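Local coordinates for protein putative pyrroline carboxylate reductase (PDB 2AHR) that probably catalyses the NAD(P)H-dependent reduction of 1-pyrroline-5-carboxylate to L-proline, the last step of proline biosynthesis, at residues K13-I18 against P113-Q118; L109-P113 against E155-F161; L120-L126 against F147-I153. One frame throughout, in Å; residues are numbered along the deposited sequence.

Interaction 1. Residues K13-I18 against P113-Q118. With NAP (NADP nicotinamide-adenine-dinucleotide phosphate), chain S.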
loop_
_atom_site.group_PDB
_atom_site.type_symbol
_atom_site.label_atom_id
_atom_site.label_comp_id
_atom_site.label_asym_id
_atom_site.label_seq_id
_atom_site.Cartn_x
_atom_site.Cartn_y
_atom_site.Cartn_z
ATOM N N LYS E 13 20.134 -32.143 10.994
ATOM C CA LYS E 13 21.115 -31.100 10.760
ATOM C C LYS E 13 21.636 -30.468 12.055
ATOM O O LYS E 13 22.852 -30.370 12.248
ATOM C CB LYS E 13 20.549 -30.063 9.784
ATOM C CG LYS E 13 20.078 -30.721 8.474
ATOM C CD LYS E 13 20.054 -29.760 7.292
ATOM C CE LYS E 13 20.320 -30.488 5.962
ATOM N NZ LYS E 13 21.781 -30.707 5.766
HETATM N N MSE E 14 20.729 -30.094 12.961
HETATM C CA MSE E 14 21.147 -29.415 14.199
HETATM C C MSE E 14 21.950 -30.363 15.120
HETATM O O MSE E 14 23.049 -30.015 15.586
HETATM C CB MSE E 14 19.945 -28.759 14.894
HETATM C CG MSE E 14 20.277 -27.673 15.939
HETATM SE SE MSE E 14 21.425 -26.356 15.510
HETATM C CE MSE E 14 22.859 -26.953 16.394
ATOM N N ALA E 15 21.439 -31.574 15.329
ATOM C CA ALA E 15 22.157 -32.569 16.145
ATOM C C ALA E 15 23.501 -32.986 15.526
ATOM O O ALA E 15 24.500 -33.132 16.244
ATOM C CB ALA E 15 21.280 -33.781 16.425
ATOM N N SER E 16 23.533 -33.163 14.205
ATOM C CA SER E 16 24.802 -33.437 13.515
ATOM C C SER E 16 25.838 -32.345 13.807
ATOM O O SER E 16 26.983 -32.651 14.140
ATOM C CB SER E 16 24.608 -33.588 12.002
ATOM O OG SER E 16 23.684 -34.630 11.704
ATOM N N ALA E 17 25.432 -31.082 13.691
ATOM C CA ALA E 17 26.304 -29.955 14.040
ATOM C C ALA E 17 26.915 -30.038 15.451
ATOM O O ALA E 17 28.105 -29.795 15.603
ATOM C CB ALA E 17 25.579 -28.619 13.834
ATOM N N ILE E 18 26.138 -30.388 16.478
ATOM C CA ILE E 18 26.714 -30.436 17.836
ATOM C C ILE E 18 27.604 -31.667 18.119
ATOM O O ILE E 18 28.373 -31.660 19.077
ATOM C CB ILE E 18 25.674 -30.251 18.979
ATOM C CG1 ILE E 18 24.890 -31.526 19.232
ATOM C CG2 ILE E 18 24.750 -29.033 18.739
ATOM C CD1 ILE E 18 24.347 -31.587 20.621
ATOM N N PRO E 113 20.568 -23.939 20.692
ATOM C CA PRO E 113 21.763 -23.779 19.867
ATOM C C PRO E 113 21.460 -23.196 18.487
ATOM O O PRO E 113 20.293 -22.957 18.151
ATOM C CB PRO E 113 22.284 -25.222 19.738
ATOM C CG PRO E 113 21.004 -26.063 19.719
ATOM C CD PRO E 113 19.972 -25.284 20.549
ATOM N N ASN E 114 22.504 -22.963 17.695
ATOM C CA ASN E 114 22.316 -22.572 16.305
ATOM C C ASN E 114 23.308 -23.292 15.384
ATOM O O ASN E 114 24.167 -24.048 15.856
ATOM C CB ASN E 114 22.307 -21.041 16.132
ATOM C CG ASN E 114 23.651 -20.395 16.449
ATOM O OD1 ASN E 114 24.715 -20.983 16.216
ATOM N ND2 ASN E 114 23.608 -19.180 16.967
HETATM N N MSE E 115 23.186 -23.081 14.078
HETATM C CA MSE E 115 23.939 -23.880 13.109
HETATM C C MSE E 115 25.451 -23.540 13.155
HETATM O O MSE E 115 26.271 -24.274 12.607
HETATM C CB MSE E 115 23.334 -23.705 11.710
HETATM C CG MSE E 115 23.789 -24.704 10.622
HETATM SE SE MSE E 115 23.429 -26.468 10.861
HETATM C CE MSE E 115 21.759 -26.509 11.407
ATOM N N ASN E 116 25.809 -22.454 13.845
ATOM C CA ASN E 116 27.217 -22.090 14.044
ATOM C C ASN E 116 27.974 -23.059 14.969
ATOM O O ASN E 116 29.195 -22.969 15.118
ATOM C CB ASN E 116 27.341 -20.646 14.533
ATOM C CG ASN E 116 26.705 -19.659 13.571
ATOM O OD1 ASN E 116 26.094 -18.645 13.980
ATOM N ND2 ASN E 116 26.820 -19.959 12.289
ATOM N N ALA E 117 27.232 -23.972 15.589
ATOM C CA ALA E 117 27.825 -25.154 16.210
ATOM C C ALA E 117 28.791 -25.840 15.251
ATOM O O ALA E 117 29.803 -26.392 15.689
ATOM C CB ALA E 117 26.740 -26.128 16.669
ATOM N N GLN E 118 28.492 -25.777 13.946
ATOM C CA GLN E 118 29.331 -26.379 12.904
ATOM C C GLN E 118 30.768 -25.897 12.962
ATOM O O GLN E 118 31.673 -26.612 12.531
ATOM C CB GLN E 118 28.797 -26.085 11.506
ATOM C CG GLN E 118 27.594 -26.902 11.106
ATOM C CD GLN E 118 27.126 -26.589 9.693
ATOM O OE1 GLN E 118 27.435 -25.542 9.147
ATOM N NE2 GLN E 118 26.371 -27.505 9.102
HETATM P PA NAP S . 15.665 -32.041 10.849
HETATM O O1A NAP S . 14.422 -32.274 10.063
HETATM O O2A NAP S . 16.786 -31.650 9.945
HETATM O O5B NAP S . 16.079 -33.317 11.752
HETATM C C5B NAP S . 15.129 -34.129 12.404
HETATM C C4B NAP S . 15.639 -35.567 12.353
HETATM O O4B NAP S . 14.910 -36.418 13.222
HETATM C C3B NAP S . 15.537 -36.143 10.942
HETATM O O3B NAP S . 16.835 -36.504 10.520
HETATM C C2B NAP S . 14.621 -37.352 11.060
HETATM O O2B NAP S . 15.076 -38.509 10.376
HETATM C C1B NAP S . 14.685 -37.650 12.552
HETATM N N9A NAP S . 13.491 -38.404 13.005
HETATM C C8A NAP S . 12.224 -38.384 12.466
HETATM N N7A NAP S . 11.443 -39.237 13.174
HETATM C C5A NAP S . 12.191 -39.808 14.152
HETATM C C6A NAP S . 11.894 -40.754 15.134
HETATM N N6A NAP S . 10.922 -41.631 14.886
HETATM N N1A NAP S . 12.892 -41.145 16.004
HETATM C C2A NAP S . 14.172 -40.630 15.890
HETATM N N3A NAP S . 14.457 -39.706 14.906
HETATM C C4A NAP S . 13.484 -39.297 14.051
HETATM O O3 NAP S . 15.375 -30.933 11.997
HETATM P PN NAP S . 16.516 -29.985 12.653
HETATM O O1N NAP S . 16.553 -28.729 11.850
HETATM O O2N NAP S . 17.782 -30.731 12.885
HETATM O O5D NAP S . 15.842 -29.642 14.082
HETATM C C5D NAP S . 15.884 -30.553 15.157
HETATM C C4D NAP S . 15.636 -29.819 16.473
HETATM O O4D NAP S . 16.572 -28.776 16.672
HETATM C C3D NAP S . 14.250 -29.183 16.504
HETATM O O3D NAP S . 13.645 -29.550 17.721
HETATM C C2D NAP S . 14.468 -27.677 16.441
HETATM O O2D NAP S . 13.490 -27.001 17.225
HETATM C C1D NAP S . 15.918 -27.540 16.954
HETATM N N1N NAP S . 16.734 -26.442 16.372
HETATM C C2N NAP S . 17.050 -26.414 15.028
HETATM C C3N NAP S . 17.846 -25.387 14.512
HETATM C C7N NAP S . 18.307 -25.399 13.084
HETATM O O7N NAP S . 19.166 -24.356 12.683
HETATM N N7N NAP S . 17.917 -26.369 12.246
HETATM C C4N NAP S . 18.327 -24.388 15.367
HETATM C C5N NAP S . 18.017 -24.423 16.720
HETATM C C6N NAP S . 17.220 -25.461 17.206
HETATM P P2B NAP S . 14.987 -38.719 8.774
HETATM O O1X NAP S . 15.355 -40.163 8.477
HETATM O O2X NAP S . 13.570 -38.466 8.310
HETATM O O3X NAP S . 15.945 -37.781 8.059
HETATM O O HOH W 1 25.946 -30.387 10.662
HETATM O O HOH W 2 30.099 -28.884 16.733
#

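Interaction 2. Residues L109-P113 against E155-F161. With NAP (NADP nicotinamide-adenine-dinucleotide phosphate), chain S.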
loop_
_atom_site.group_PDB
_atom_site.type_symbol
_atom_site.label_atom_id
_atom_site.label_comp_id
_atom_site.label_asym_id
_atom_site.label_seq_id
_atom_site.Cartn_x
_atom_site.Cartn_y
_atom_site.Cartn_z
ATOM N N LEU E 109 16.826 -30.613 31.083
ATOM C CA LEU E 109 17.459 -29.377 30.636
ATOM C C LEU E 109 17.034 -29.005 29.240
ATOM O O LEU E 109 16.767 -29.874 28.404
ATOM C CB LEU E 109 18.989 -29.477 30.701
ATOM C CG LEU E 109 19.560 -29.721 32.097
ATOM C CD1 LEU E 109 19.905 -31.201 32.265
ATOM C CD2 LEU E 109 20.755 -28.831 32.371
ATOM N N ARG E 110 16.966 -27.697 29.002
ATOM C CA ARG E 110 16.764 -27.178 27.659
ATOM C C ARG E 110 17.970 -26.379 27.168
ATOM O O ARG E 110 18.522 -25.551 27.904
ATOM C CB ARG E 110 15.518 -26.272 27.594
ATOM C CG ARG E 110 14.197 -26.990 27.507
ATOM C CD ARG E 110 13.058 -25.969 27.361
ATOM N NE ARG E 110 12.947 -25.425 26.003
ATOM C CZ ARG E 110 12.117 -24.438 25.661
ATOM N NH1 ARG E 110 11.332 -23.868 26.573
ATOM N NH2 ARG E 110 12.070 -24.026 24.404
ATOM N N ILE E 111 18.339 -26.623 25.911
ATOM C CA ILE E 111 19.286 -25.786 25.191
ATOM C C ILE E 111 18.666 -25.178 23.918
ATOM O O ILE E 111 17.723 -25.746 23.309
ATOM C CB ILE E 111 20.609 -26.542 24.843
ATOM C CG1 ILE E 111 20.339 -27.713 23.889
ATOM C CG2 ILE E 111 21.346 -26.972 26.128
ATOM C CD1 ILE E 111 21.636 -28.386 23.312
HETATM N N MSE E 112 19.164 -24.002 23.542
HETATM C CA MSE E 112 18.794 -23.396 22.266
HETATM C C MSE E 112 20.065 -23.018 21.539
HETATM O O MSE E 112 20.602 -21.948 21.774
HETATM C CB MSE E 112 17.849 -22.190 22.424
HETATM C CG MSE E 112 17.291 -21.617 21.072
HETATM SE SE MSE E 112 16.889 -22.861 19.777
HETATM C CE MSE E 112 15.566 -23.655 20.661
ATOM N N PRO E 113 20.568 -23.939 20.692
ATOM C CA PRO E 113 21.763 -23.779 19.867
ATOM C C PRO E 113 21.460 -23.196 18.487
ATOM O O PRO E 113 20.293 -22.957 18.151
ATOM C CB PRO E 113 22.284 -25.222 19.738
ATOM C CG PRO E 113 21.004 -26.063 19.719
ATOM C CD PRO E 113 19.972 -25.284 20.549
ATOM N N GLU E 155 13.828 -19.675 31.458
ATOM C CA GLU E 155 12.991 -20.393 30.503
ATOM C C GLU E 155 11.924 -19.508 29.897
ATOM O O GLU E 155 11.501 -19.749 28.768
ATOM C CB GLU E 155 12.339 -21.653 31.092
ATOM C CG GLU E 155 11.968 -22.626 29.971
ATOM C CD GLU E 155 11.059 -23.774 30.376
ATOM O OE1 GLU E 155 10.580 -23.849 31.530
ATOM O OE2 GLU E 155 10.822 -24.611 29.503
ATOM N N LYS E 156 11.490 -18.487 30.630
ATOM C CA LYS E 156 10.458 -17.618 30.113
ATOM C C LYS E 156 10.965 -16.789 28.927
ATOM O O LYS E 156 10.161 -16.181 28.224
ATOM C CB LYS E 156 9.883 -16.704 31.201
ATOM C CG LYS E 156 10.921 -15.851 31.907
ATOM C CD LYS E 156 10.244 -14.801 32.817
ATOM C CE LYS E 156 11.251 -14.115 33.724
ATOM N NZ LYS E 156 12.393 -13.620 32.925
ATOM N N ASP E 157 12.284 -16.768 28.720
ATOM C CA ASP E 157 12.894 -16.005 27.625
ATOM C C ASP E 157 13.385 -16.908 26.501
ATOM O O ASP E 157 14.037 -16.439 25.577
ATOM C CB ASP E 157 14.058 -15.155 28.132
ATOM C CG ASP E 157 13.615 -14.024 29.055
ATOM O OD1 ASP E 157 12.567 -13.367 28.815
ATOM O OD2 ASP E 157 14.345 -13.783 30.035
ATOM N N PHE E 158 13.097 -18.198 26.587
ATOM C CA PHE E 158 13.612 -19.145 25.591
ATOM C C PHE E 158 13.094 -18.939 24.186
ATOM O O PHE E 158 13.830 -19.153 23.232
ATOM C CB PHE E 158 13.428 -20.595 26.028
ATOM C CG PHE E 158 14.708 -21.240 26.474
ATOM C CD1 PHE E 158 15.420 -20.713 27.556
ATOM C CD2 PHE E 158 15.227 -22.343 25.789
ATOM C CE1 PHE E 158 16.623 -21.281 27.971
ATOM C CE2 PHE E 158 16.416 -22.928 26.193
ATOM C CZ PHE E 158 17.122 -22.394 27.300
ATOM N N ASP E 159 11.835 -18.526 24.062
ATOM C CA ASP E 159 11.219 -18.322 22.736
ATOM C C ASP E 159 11.837 -17.107 22.016
ATOM O O ASP E 159 12.101 -17.164 20.828
ATOM C CB ASP E 159 9.692 -18.149 22.856
ATOM C CG ASP E 159 8.957 -19.464 23.113
ATOM O OD1 ASP E 159 9.531 -20.578 22.970
ATOM O OD2 ASP E 159 7.770 -19.374 23.448
ATOM N N THR E 160 12.039 -16.018 22.754
ATOM C CA THR E 160 12.752 -14.849 22.261
ATOM C C THR E 160 14.205 -15.169 21.909
ATOM O O THR E 160 14.705 -14.677 20.906
ATOM C CB THR E 160 12.709 -13.675 23.298
ATOM O OG1 THR E 160 11.352 -13.423 23.668
ATOM C CG2 THR E 160 13.293 -12.397 22.731
ATOM N N PHE E 161 14.884 -15.992 22.717
ATOM C CA PHE E 161 16.266 -16.358 22.422
ATOM C C PHE E 161 16.289 -17.259 21.173
ATOM O O PHE E 161 17.182 -17.147 20.342
ATOM C CB PHE E 161 16.915 -17.083 23.619
ATOM C CG PHE E 161 18.389 -17.364 23.450
ATOM C CD1 PHE E 161 19.338 -16.555 24.083
ATOM C CD2 PHE E 161 18.825 -18.450 22.700
ATOM C CE1 PHE E 161 20.696 -16.812 23.948
ATOM C CE2 PHE E 161 20.198 -18.730 22.546
ATOM C CZ PHE E 161 21.136 -17.910 23.170
HETATM P PA NAP S . 15.665 -32.041 10.849
HETATM O O1A NAP S . 14.422 -32.274 10.063
HETATM O O2A NAP S . 16.786 -31.650 9.945
HETATM O O5B NAP S . 16.079 -33.317 11.752
HETATM C C5B NAP S . 15.129 -34.129 12.404
HETATM C C4B NAP S . 15.639 -35.567 12.353
HETATM O O4B NAP S . 14.910 -36.418 13.222
HETATM C C3B NAP S . 15.537 -36.143 10.942
HETATM O O3B NAP S . 16.835 -36.504 10.520
HETATM C C2B NAP S . 14.621 -37.352 11.060
HETATM O O2B NAP S . 15.076 -38.509 10.376
HETATM C C1B NAP S . 14.685 -37.650 12.552
HETATM N N9A NAP S . 13.491 -38.404 13.005
HETATM C C8A NAP S . 12.224 -38.384 12.466
HETATM N N7A NAP S . 11.443 -39.237 13.174
HETATM C C5A NAP S . 12.191 -39.808 14.152
HETATM C C6A NAP S . 11.894 -40.754 15.134
HETATM N N6A NAP S . 10.922 -41.631 14.886
HETATM N N1A NAP S . 12.892 -41.145 16.004
HETATM C C2A NAP S . 14.172 -40.630 15.890
HETATM N N3A NAP S . 14.457 -39.706 14.906
HETATM C C4A NAP S . 13.484 -39.297 14.051
HETATM O O3 NAP S . 15.375 -30.933 11.997
HETATM P PN NAP S . 16.516 -29.985 12.653
HETATM O O1N NAP S . 16.553 -28.729 11.850
HETATM O O2N NAP S . 17.782 -30.731 12.885
HETATM O O5D NAP S . 15.842 -29.642 14.082
HETATM C C5D NAP S . 15.884 -30.553 15.157
HETATM C C4D NAP S . 15.636 -29.819 16.473
HETATM O O4D NAP S . 16.572 -28.776 16.672
HETATM C C3D NAP S . 14.250 -29.183 16.504
HETATM O O3D NAP S . 13.645 -29.550 17.721
HETATM C C2D NAP S . 14.468 -27.677 16.441
HETATM O O2D NAP S . 13.490 -27.001 17.225
HETATM C C1D NAP S . 15.918 -27.540 16.954
HETATM N N1N NAP S . 16.734 -26.442 16.372
HETATM C C2N NAP S . 17.050 -26.414 15.028
HETATM C C3N NAP S . 17.846 -25.387 14.512
HETATM C C7N NAP S . 18.307 -25.399 13.084
HETATM O O7N NAP S . 19.166 -24.356 12.683
HETATM N N7N NAP S . 17.917 -26.369 12.246
HETATM C C4N NAP S . 18.327 -24.388 15.367
HETATM C C5N NAP S . 18.017 -24.423 16.720
HETATM C C6N NAP S . 17.220 -25.461 17.206
HETATM P P2B NAP S . 14.987 -38.719 8.774
HETATM O O1X NAP S . 15.355 -40.163 8.477
HETATM O O2X NAP S . 13.570 -38.466 8.310
HETATM O O3X NAP S . 15.945 -37.781 8.059
HETATM O O HOH W 3 11.629 -22.014 22.262
HETATM O O HOH W 4 9.407 -22.179 24.986
#

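Interaction 3. Residues L120-L126 against F147-I153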
loop_
_atom_site.group_PDB
_atom_site.type_symbol
_atom_site.label_atom_id
_atom_site.label_comp_id
_atom_site.label_asym_id
_atom_site.label_seq_id
_atom_site.Cartn_x
_atom_site.Cartn_y
_atom_site.Cartn_z
ATOM N N LEU E 120 31.836 -24.549 15.943
ATOM C CA LEU E 120 31.987 -24.441 17.390
ATOM C C LEU E 120 31.833 -23.013 17.872
ATOM O O LEU E 120 32.529 -22.601 18.811
ATOM C CB LEU E 120 33.330 -25.025 17.885
ATOM C CG LEU E 120 33.839 -26.338 17.286
ATOM C CD1 LEU E 120 35.171 -26.768 17.965
ATOM C CD2 LEU E 120 32.791 -27.429 17.405
ATOM N N GLN E 121 30.906 -22.274 17.242
ATOM C CA GLN E 121 30.607 -20.897 17.624
ATOM C C GLN E 121 29.105 -20.642 17.749
ATOM O O GLN E 121 28.615 -19.516 17.508
ATOM C CB GLN E 121 31.236 -19.901 16.640
ATOM C CG GLN E 121 32.762 -19.730 16.811
ATOM C CD GLN E 121 33.318 -18.690 15.867
ATOM O OE1 GLN E 121 32.785 -17.571 15.742
ATOM N NE2 GLN E 121 34.394 -19.050 15.181
ATOM N N SER E 122 28.384 -21.682 18.158
ATOM C CA SER E 122 26.983 -21.548 18.496
ATOM C C SER E 122 26.811 -20.535 19.632
ATOM O O SER E 122 27.715 -20.350 20.458
ATOM C CB SER E 122 26.409 -22.900 18.891
ATOM O OG SER E 122 25.089 -22.767 19.366
ATOM N N SER E 123 25.667 -19.853 19.643
ATOM C CA SER E 123 25.284 -19.023 20.782
ATOM C C SER E 123 24.102 -19.740 21.426
ATOM O O SER E 123 22.966 -19.642 20.938
ATOM C CB SER E 123 24.913 -17.596 20.328
ATOM O OG SER E 123 25.927 -17.029 19.491
ATOM N N THR E 124 24.369 -20.456 22.517
ATOM C CA THR E 124 23.455 -21.455 23.063
ATOM C C THR E 124 22.879 -21.066 24.412
ATOM O O THR E 124 23.623 -20.792 25.359
ATOM C CB THR E 124 24.168 -22.830 23.200
ATOM O OG1 THR E 124 24.711 -23.206 21.927
ATOM C CG2 THR E 124 23.203 -23.929 23.663
ATOM N N ALA E 125 21.547 -21.037 24.505
ATOM C CA ALA E 125 20.890 -20.843 25.783
ATOM C C ALA E 125 20.842 -22.182 26.524
ATOM O O ALA E 125 20.746 -23.251 25.899
ATOM C CB ALA E 125 19.483 -20.283 25.597
ATOM N N LEU E 126 20.890 -22.105 27.855
ATOM C CA LEU E 126 20.835 -23.286 28.711
ATOM C C LEU E 126 19.972 -23.001 29.926
ATOM O O LEU E 126 20.150 -21.983 30.596
ATOM C CB LEU E 126 22.243 -23.703 29.172
ATOM C CG LEU E 126 22.378 -24.745 30.312
ATOM C CD1 LEU E 126 21.867 -26.121 29.873
ATOM C CD2 LEU E 126 23.832 -24.834 30.785
ATOM N N PHE E 147 30.758 -26.501 21.757
ATOM C CA PHE E 147 30.374 -26.115 20.395
ATOM C C PHE E 147 29.987 -24.646 20.254
ATOM O O PHE E 147 29.354 -24.261 19.286
ATOM C CB PHE E 147 29.327 -27.078 19.796
ATOM C CG PHE E 147 28.061 -27.239 20.628
ATOM C CD1 PHE E 147 27.060 -26.252 20.612
ATOM C CD2 PHE E 147 27.854 -28.394 21.404
ATOM C CE1 PHE E 147 25.894 -26.403 21.358
ATOM C CE2 PHE E 147 26.683 -28.549 22.161
ATOM C CZ PHE E 147 25.703 -27.546 22.141
ATOM N N GLY E 148 30.395 -23.827 21.217
ATOM C CA GLY E 148 30.172 -22.392 21.158
ATOM C C GLY E 148 30.211 -21.753 22.532
ATOM O O GLY E 148 30.902 -22.230 23.411
ATOM N N SER E 149 29.456 -20.675 22.713
ATOM C CA SER E 149 29.277 -20.046 24.016
ATOM C C SER E 149 27.937 -20.466 24.626
ATOM O O SER E 149 27.064 -21.051 23.931
ATOM C CB SER E 149 29.343 -18.529 23.875
ATOM O OG SER E 149 30.648 -18.138 23.482
ATOM N N THR E 150 27.779 -20.178 25.917
ATOM C CA THR E 150 26.594 -20.597 26.654
ATOM C C THR E 150 25.994 -19.421 27.405
ATOM O O THR E 150 26.707 -18.685 28.098
ATOM C CB THR E 150 26.907 -21.741 27.628
ATOM O OG1 THR E 150 27.572 -22.791 26.912
ATOM C CG2 THR E 150 25.605 -22.309 28.249
ATOM N N PHE E 151 24.683 -19.235 27.241
ATOM C CA PHE E 151 23.971 -18.174 27.941
ATOM C C PHE E 151 23.035 -18.758 28.999
ATOM O O PHE E 151 22.253 -19.670 28.712
ATOM C CB PHE E 151 23.178 -17.303 26.964
ATOM C CG PHE E 151 24.032 -16.412 26.089
ATOM C CD1 PHE E 151 24.223 -15.065 26.412
ATOM C CD2 PHE E 151 24.633 -16.919 24.935
ATOM C CE1 PHE E 151 25.006 -14.233 25.598
ATOM C CE2 PHE E 151 25.424 -16.107 24.116
ATOM C CZ PHE E 151 25.596 -14.754 24.444
ATOM N N ASP E 152 23.122 -18.210 30.214
ATOM C CA ASP E 152 22.247 -18.579 31.330
ATOM C C ASP E 152 20.959 -17.775 31.187
ATOM O O ASP E 152 20.895 -16.607 31.585
ATOM C CB ASP E 152 22.962 -18.271 32.661
ATOM C CG ASP E 152 22.073 -18.474 33.904
ATOM O OD1 ASP E 152 22.453 -17.946 34.984
ATOM O OD2 ASP E 152 21.000 -19.136 33.823
ATOM N N ILE E 153 19.941 -18.401 30.601
ATOM C CA ILE E 153 18.706 -17.708 30.201
ATOM C C ILE E 153 17.514 -18.292 30.985
ATOM O O ILE E 153 17.411 -19.510 31.114
ATOM C CB ILE E 153 18.510 -17.871 28.643
ATOM C CG1 ILE E 153 19.690 -17.250 27.865
ATOM C CG2 ILE E 153 17.182 -17.328 28.130
ATOM C CD1 ILE E 153 19.861 -15.739 28.010
HETATM O O HOH W 5 27.247 -23.410 22.617
HETATM O O HOH W 6 19.903 -21.271 33.234
#

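Interaction 1. Residues K13-I18 against P113-Q118
Met14, a selenomethionine, reaches from the helix into the turn after the strand, and its terminal CE lies 3.2 Å from Asn114 O and 3.8 Å from Pro113 CB. Its chain leaves with CG anti to the backbone N (chi1 -162°) and then bends at both later torsions, which lays CB and CG against the nicotinamide side of NADP while SE and CE turn to 113-118. Selenomethionine Met115 brings its CE back toward the helix, 4.1 Å from Met14 SE and 3.6 Å from the carboxamide O7N of NADP. Beyond this pair, Ala17 CB packs against both Ala117 CB and Gln118 CG. The helix 13-22 is the first helix of the Rossmann fold, following the glycine-rich turn, and its first turn holds the pyrophosphate: Met14 N donates a nearly straight hydrogen bond (168°) of 3.0 Å to NADP O2N. No direct hydrogen bond joins the two segments; one water donates to both Ala17 O and Ala117 O. Further out, Asn114 OD1 accepts from Asn116 N in an Asx turn, while Asn114 ND2 is tied to Ala165 O. Ala221 and Ile222 of the second subunit pack on Lys13 and Met115.

Interaction 2. Residues L109-P113 against E155-F161
Arg110 and Met112 on the strand both send their CB toward the start of the helix, the nearest CA pairs being Arg110 with Glu155 at 8.3 Å and Met112 with Phe161 at 7.5 Å. The Arg110 guanidinium is gripped from two directions. Phe158 CD2 sits over the centre of one face, with the ring inclined 50° to the guanidinium, and Glu155 OE2 comes in at the edge, where Arg110 NH1 makes a salt bridge of 3.1 Å almost in the guanidinium plane. This approach uses the anti side of OE2, an oxygen that also accepts from Leu95 N. One water accepts from NH1 and another, weakly, from NH2; both donate to Asp159 OD1, which is too distant for a direct salt bridge. A bend at chi3 (77°) sets the guanidinium against Phe158 CD2, and nearer the backbone Arg110 CB lies 3.7 Å from Phe158 CE2. Selenomethionine Met112 packs its CB 3.9 Å from Phe161 CD2, and its carbonyl O meets the ring edge 3.3 Å from CE2. Its SE leads away to the nicotinamide, 3.6 Å from NADP C5N. The helix 158-185 is seated on the Rossmann-type sheet, where the nucleotide-binding part meets the helical dimerisation region.

Interaction 3. Residues L120-L126 against F147-I153
Ser122 and Phe147 open a parallel pairing in which Ser122 N donates to Phe147 O at 3.0 Å, in the carbonyl plane and on a lone pair. Four more backbone bonds carry the ladder on to Leu126, the shortest being Phe151 N to Thr124 O at 2.7 Å. The packing is closest on the face of Ser122 and Thr124, to which Phe147, with CG wedged between its backbone N and carbonyl carbon (chi1 56°), turns its ring edge: CD1 is 3.8 Å from Ser122 CB, and CE1 is 3.5 Å from Thr124 OG1. Gly148 CA makes a CA-H...O contact of 3.3 Å with Ser122 O. That same face opens to solvent toward partly exposed Thr150 and exposed Asp152. Thr150 CG2 touches Leu126 CB, and its OG1 is bonded to Thr144 and Asp145 at the end of helix 134-145. On the other face, Ala125 CB meets Ile153 CG1 at 3.8 Å. Buried hydroxyls are chained: Ser122 OG accepts from Asn114 N and donates to Thr124 OG1, which donates to a water that donates to Ser149 O. Backbone bonds thus join the parallel strands of the beta-alpha-beta unit, 148-152 being outermost within the chain, and the hydroxyl relay is consistent with satisfying buried polar groups.

In the fold
Interactions 2 and 3 use the neighbouring strands 108-112 and 122-128 of the mixed sheet, and interaction 1 uses the loop joining them. Interactions 1 and 2 share Pro113 and lie 16 Å apart by centres, yet both reach the nicotinamide end of NADP. Interaction 3 sits about 11 Å from each. A probable hydrogen bond, Met112 N to Ala125 O at 2.9 Å, joins it to interaction 2, as does Phe161 CE2, packed near Ala125 N and Ser123 O of strand 122-128. Two probable hydrogen bonds tie it to interaction 1: Asn116 O to Gln121 N at 2.8 Å and Asn114 N to Ser122 OG at 3.1 Å. Ser122 is about 8 Å from NADP by its side chain, making interaction 3 a second layer behind the pocket, and the second subunit touches all three.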